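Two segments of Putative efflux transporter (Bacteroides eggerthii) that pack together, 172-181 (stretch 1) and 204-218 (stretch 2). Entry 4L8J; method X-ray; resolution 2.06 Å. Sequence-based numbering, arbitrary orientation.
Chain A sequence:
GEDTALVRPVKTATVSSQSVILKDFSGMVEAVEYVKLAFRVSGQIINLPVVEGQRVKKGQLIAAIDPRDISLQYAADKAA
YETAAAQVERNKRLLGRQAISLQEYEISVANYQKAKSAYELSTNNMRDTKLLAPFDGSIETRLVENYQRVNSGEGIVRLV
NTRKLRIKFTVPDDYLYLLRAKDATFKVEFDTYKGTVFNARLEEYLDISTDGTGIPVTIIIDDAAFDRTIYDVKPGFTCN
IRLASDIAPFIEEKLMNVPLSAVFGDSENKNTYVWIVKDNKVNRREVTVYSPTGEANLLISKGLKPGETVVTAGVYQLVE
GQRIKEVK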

# COMPACT_ATOMS: atom_id res chain seq x y z
N PRO A 172 8.70 17.98 19.53
CA PRO A 172 8.43 18.73 18.29
C PRO A 172 6.92 18.80 17.99
O PRO A 172 6.18 17.82 18.17
CB PRO A 172 9.17 17.90 17.23
CG PRO A 172 10.28 17.25 17.96
CD PRO A 172 9.65 16.88 19.29
N ASP A 173 6.46 19.98 17.55
CA ASP A 173 5.06 20.24 17.23
C ASP A 173 4.43 19.21 16.28
O ASP A 173 3.25 18.93 16.41
CB ASP A 173 4.90 21.64 16.61
CG ASP A 173 5.22 22.73 17.59
OD1 ASP A 173 4.38 23.02 18.45
OD2 ASP A 173 6.34 23.29 17.50
N ASP A 174 5.20 18.69 15.32
CA ASP A 174 4.69 17.71 14.36
C ASP A 174 4.32 16.37 15.01
O ASP A 174 3.65 15.57 14.37
CB ASP A 174 5.70 17.48 13.22
CG ASP A 174 5.69 18.56 12.14
OD1 ASP A 174 4.93 19.55 12.28
OD2 ASP A 174 6.46 18.43 11.16
N TYR A 175 4.77 16.12 16.26
CA TYR A 175 4.48 14.88 16.97
C TYR A 175 3.30 15.03 17.94
O TYR A 175 3.11 14.17 18.79
CB TYR A 175 5.73 14.36 17.73
CG TYR A 175 6.90 13.92 16.86
CD1 TYR A 175 6.71 13.52 15.54
CD2 TYR A 175 8.18 13.85 17.38
CE1 TYR A 175 7.79 13.14 14.74
CE2 TYR A 175 9.27 13.44 16.59
CZ TYR A 175 9.06 13.08 15.27
OH TYR A 175 10.11 12.68 14.48
N LEU A 176 2.50 16.11 17.82
CA LEU A 176 1.31 16.30 18.64
C LEU A 176 0.35 15.09 18.54
O LEU A 176 -0.21 14.69 19.56
CB LEU A 176 0.57 17.58 18.25
CG LEU A 176 -0.71 17.92 19.07
CD1 LEU A 176 -0.40 18.01 20.58
CD2 LEU A 176 -1.37 19.18 18.55
N TYR A 177 0.19 14.50 17.32
CA TYR A 177 -0.69 13.33 17.10
C TYR A 177 -0.24 12.13 17.94
O TYR A 177 -1.08 11.35 18.40
CB TYR A 177 -0.78 12.97 15.61
CG TYR A 177 0.46 12.33 15.02
CD1 TYR A 177 1.56 13.10 14.66
CD2 TYR A 177 0.50 10.97 14.74
CE1 TYR A 177 2.70 12.52 14.10
CE2 TYR A 177 1.63 10.38 14.17
CZ TYR A 177 2.74 11.16 13.86
OH TYR A 177 3.86 10.60 13.29
N LEU A 178 1.08 12.01 18.20
CA LEU A 178 1.59 10.91 19.02
C LEU A 178 1.23 11.13 20.47
O LEU A 178 0.91 10.16 21.14
CB LEU A 178 3.11 10.67 18.83
CG LEU A 178 3.52 10.29 17.38
CD1 LEU A 178 5.03 10.36 17.20
CD2 LEU A 178 2.96 8.94 16.96
N LEU A 179 1.25 12.40 20.96
CA LEU A 179 0.85 12.71 22.34
C LEU A 179 -0.66 12.54 22.54
O LEU A 179 -1.08 12.19 23.63
CB LEU A 179 1.25 14.13 22.74
CG LEU A 179 2.74 14.37 23.00
CD1 LEU A 179 3.04 15.87 23.02
CD2 LEU A 179 3.18 13.74 24.32
N ARG A 180 -1.45 12.81 21.50
CA ARG A 180 -2.90 12.69 21.56
C ARG A 180 -3.38 11.22 21.40
O ARG A 180 -4.52 10.93 21.77
CB ARG A 180 -3.56 13.55 20.46
CG ARG A 180 -3.55 15.04 20.77
CD ARG A 180 -3.97 15.83 19.55
NE ARG A 180 -4.32 17.21 19.90
CZ ARG A 180 -4.67 18.15 19.03
NH1 ARG A 180 -4.70 17.88 17.72
NH2 ARG A 180 -4.99 19.37 19.45
N ALA A 181 -2.56 10.31 20.83
CA ALA A 181 -2.98 8.92 20.64
C ALA A 181 -3.43 8.30 21.95
O ALA A 181 -2.82 8.52 23.00
CB ALA A 181 -1.85 8.09 20.03
N GLU A 204 0.88 16.66 32.40
CA GLU A 204 0.30 17.71 31.56
C GLU A 204 1.23 18.07 30.41
O GLU A 204 2.41 17.75 30.45
CB GLU A 204 0.03 18.98 32.38
CG GLU A 204 1.31 19.59 32.93
CD GLU A 204 1.15 20.63 34.01
OE1 GLU A 204 0.28 20.46 34.89
OE2 GLU A 204 1.95 21.60 34.01
N TYR A 205 0.70 18.74 29.39
CA TYR A 205 1.52 19.29 28.31
C TYR A 205 0.86 20.56 27.83
O TYR A 205 -0.37 20.64 27.84
CB TYR A 205 1.84 18.30 27.17
CG TYR A 205 0.68 17.76 26.36
CD1 TYR A 205 0.17 18.46 25.27
CD2 TYR A 205 0.20 16.46 26.58
CE1 TYR A 205 -0.85 17.93 24.47
CE2 TYR A 205 -0.79 15.91 25.77
CZ TYR A 205 -1.33 16.66 24.73
OH TYR A 205 -2.32 16.10 23.95
N LEU A 206 1.68 21.56 27.45
CA LEU A 206 1.16 22.83 26.94
C LEU A 206 0.89 22.68 25.44
O LEU A 206 1.83 22.52 24.66
CB LEU A 206 2.13 23.98 27.24
CG LEU A 206 1.64 25.40 26.89
CD1 LEU A 206 0.39 25.81 27.72
CD2 LEU A 206 2.75 26.42 27.06
N ASP A 207 -0.40 22.73 25.04
CA ASP A 207 -0.77 22.57 23.64
C ASP A 207 -1.29 23.87 23.00
O ASP A 207 -2.48 24.18 23.06
CB ASP A 207 -1.81 21.43 23.48
CG ASP A 207 -2.41 21.14 22.10
OD1 ASP A 207 -2.00 21.81 21.11
OD2 ASP A 207 -3.29 20.25 22.01
N ILE A 208 -0.37 24.59 22.36
CA ILE A 208 -0.55 25.76 21.49
C ILE A 208 0.35 25.48 20.27
O ILE A 208 1.38 26.15 20.09
CB ILE A 208 -0.28 27.17 22.11
CG1 ILE A 208 -0.59 27.27 23.63
CG2 ILE A 208 -1.00 28.26 21.30
CD1 ILE A 208 0.33 28.26 24.43
N SER A 209 0.01 24.44 19.47
CA SER A 209 0.78 24.00 18.29
C SER A 209 0.97 25.14 17.25
O SER A 209 1.92 25.12 16.47
CB SER A 209 0.11 22.79 17.63
N THR A 210 0.06 26.15 17.31
CA THR A 210 -0.02 27.38 16.52
C THR A 210 1.29 28.21 16.58
O THR A 210 1.69 28.78 15.56
CB THR A 210 -1.21 28.19 17.10
OG1 THR A 210 -2.42 27.49 16.82
CG2 THR A 210 -1.27 29.65 16.59
N ASP A 211 1.91 28.29 17.76
CA ASP A 211 3.10 29.09 18.05
C ASP A 211 4.44 28.52 17.52
O ASP A 211 5.44 29.23 17.61
CB ASP A 211 3.22 29.28 19.56
CG ASP A 211 2.01 29.90 20.23
OD1 ASP A 211 1.07 30.34 19.50
OD2 ASP A 211 1.98 29.93 21.48
N GLY A 212 4.45 27.27 17.01
CA GLY A 212 5.64 26.60 16.50
C GLY A 212 6.87 26.63 17.41
O GLY A 212 7.99 26.83 16.94
N THR A 213 6.67 26.41 18.71
CA THR A 213 7.80 26.45 19.65
C THR A 213 8.01 25.10 20.40
O THR A 213 8.74 25.06 21.39
CB THR A 213 7.59 27.62 20.65
OG1 THR A 213 6.24 27.61 21.13
CG2 THR A 213 7.90 28.98 20.01
N GLY A 214 7.41 24.02 19.90
CA GLY A 214 7.52 22.71 20.55
C GLY A 214 6.45 22.54 21.63
O GLY A 214 5.78 23.51 22.02
N ILE A 215 6.26 21.31 22.08
CA ILE A 215 5.25 21.00 23.10
C ILE A 215 5.94 20.65 24.42
O ILE A 215 6.45 19.55 24.54
CB ILE A 215 4.29 19.86 22.64
CG1 ILE A 215 3.68 20.15 21.26
CG2 ILE A 215 3.17 19.57 23.69
CD1 ILE A 215 3.35 18.90 20.49
N PRO A 216 5.97 21.58 25.40
CA PRO A 216 6.54 21.22 26.72
C PRO A 216 5.61 20.21 27.41
O PRO A 216 4.38 20.40 27.47
CB PRO A 216 6.62 22.56 27.49
CG PRO A 216 6.12 23.64 26.53
CD PRO A 216 5.42 22.95 25.38
N VAL A 217 6.21 19.10 27.84
CA VAL A 217 5.50 17.99 28.48
C VAL A 217 6.08 17.77 29.87
O VAL A 217 7.29 17.77 30.04
CB VAL A 217 5.62 16.67 27.64
CG1 VAL A 217 4.79 15.54 28.28
CG2 VAL A 217 5.20 16.86 26.18
N THR A 218 5.22 17.48 30.84
CA THR A 218 5.64 17.08 32.18
C THR A 218 5.09 15.68 32.43
O THR A 218 3.92 15.43 32.20
CB THR A 218 5.23 18.09 33.27
OG1 THR A 218 5.77 19.35 32.91
CG2 THR A 218 5.81 17.72 34.62
O HOH W 1 4.26 25.23 20.25
O HOH W 2 -3.69 17.72 22.77

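A short helix packs Leu176 and Leu179 against a strand hairpin, and this small apolar core is flanked by an aspartate that grips the hairpin backbone and by a salt bridge. The contact buries 583 Å² in all, both sides summed.

Helix 176-180 lies over the two paired strands of stretch 2. Those strands are joined by backbone hydrogen bonds, among them Thr218 N to Glu204 O at 2.8 Å. The helix axis and strand 215-218 run in roughly the same direction, 29° apart, with a closest approach of 11.1 Å. That gap is filled by side chains.

Leu176 and Leu179 both point toward the hairpin. They are three residues apart, so one side of the helix presents both. Leu176 is in the t, p rotamer. Its CB lies 3.8 Å from Ile215 CD1, and its CD1 lies 3.9 Å from Tyr205 CE1. Its CD2 reaches the turn, 4.0 Å from Ser209 CB. Leu179 takes the m, t rotamer and is buried. Its CD1 sits 3.8 Å from Ile215 CG2 and 4.0 Å from Val217 CG2, and it also lies over one face of the Tyr205 ring. Branched aliphatic side chains suit this place because they can touch several neighbours at once.

Ile215 has the most area covered on its side of the contact, 81 Å². Its CA-to-CB bond points sideways, but the end of the chain comes nearer, and CD1 packs 3.9 Å from Asp173 CA. Tyr205 is amphipathic. Its ring meets the leucines, while its hydroxyl lies at the polar margin, with OH 3.6 Å from Arg180 CG.

Asp173 makes the direct polar anchor at the start of stretch 1. Its OD2 accepts a hydrogen bond of 2.7 Å from Gly214 N. Thr213 N is also near, 3.4 Å from Asp173 OD2, but the angle is too poor for a hydrogen bond. Water 1 links this amide indirectly: it accepts from Thr213 N at 3.1 Å and lies 2.9 Å from Asp173 OD1, within hydrogen-bonding geometry. A carboxylate suits the site because its two oxygens can take a backbone amide and a water together. Gly214 has phi/psi of 86/166. At these angles a CB would be jammed against the carbonyl oxygen of Thr213, which favours glycine. Gly212 has a positive phi of 49°, which by itself favours glycine.

Near the end of the helix, Arg180 is extended, with chi2 and chi3 both t, so its end approaches the hairpin. Its NH2 donates to Asp207 OD2 at 3.2 Å, forming the salt bridge. Water 2 reinforces it: it accepts from Arg180 NE at 3.0 Å, donates to Asp207 OD2 at 2.7 Å and lies 2.4 Å from Tyr205 OH. The long aliphatic part of arginine lets it pass the tyrosine and still deliver its charge to the aspartate. Both charged residues lie at the edge of the contact, where water can reach them.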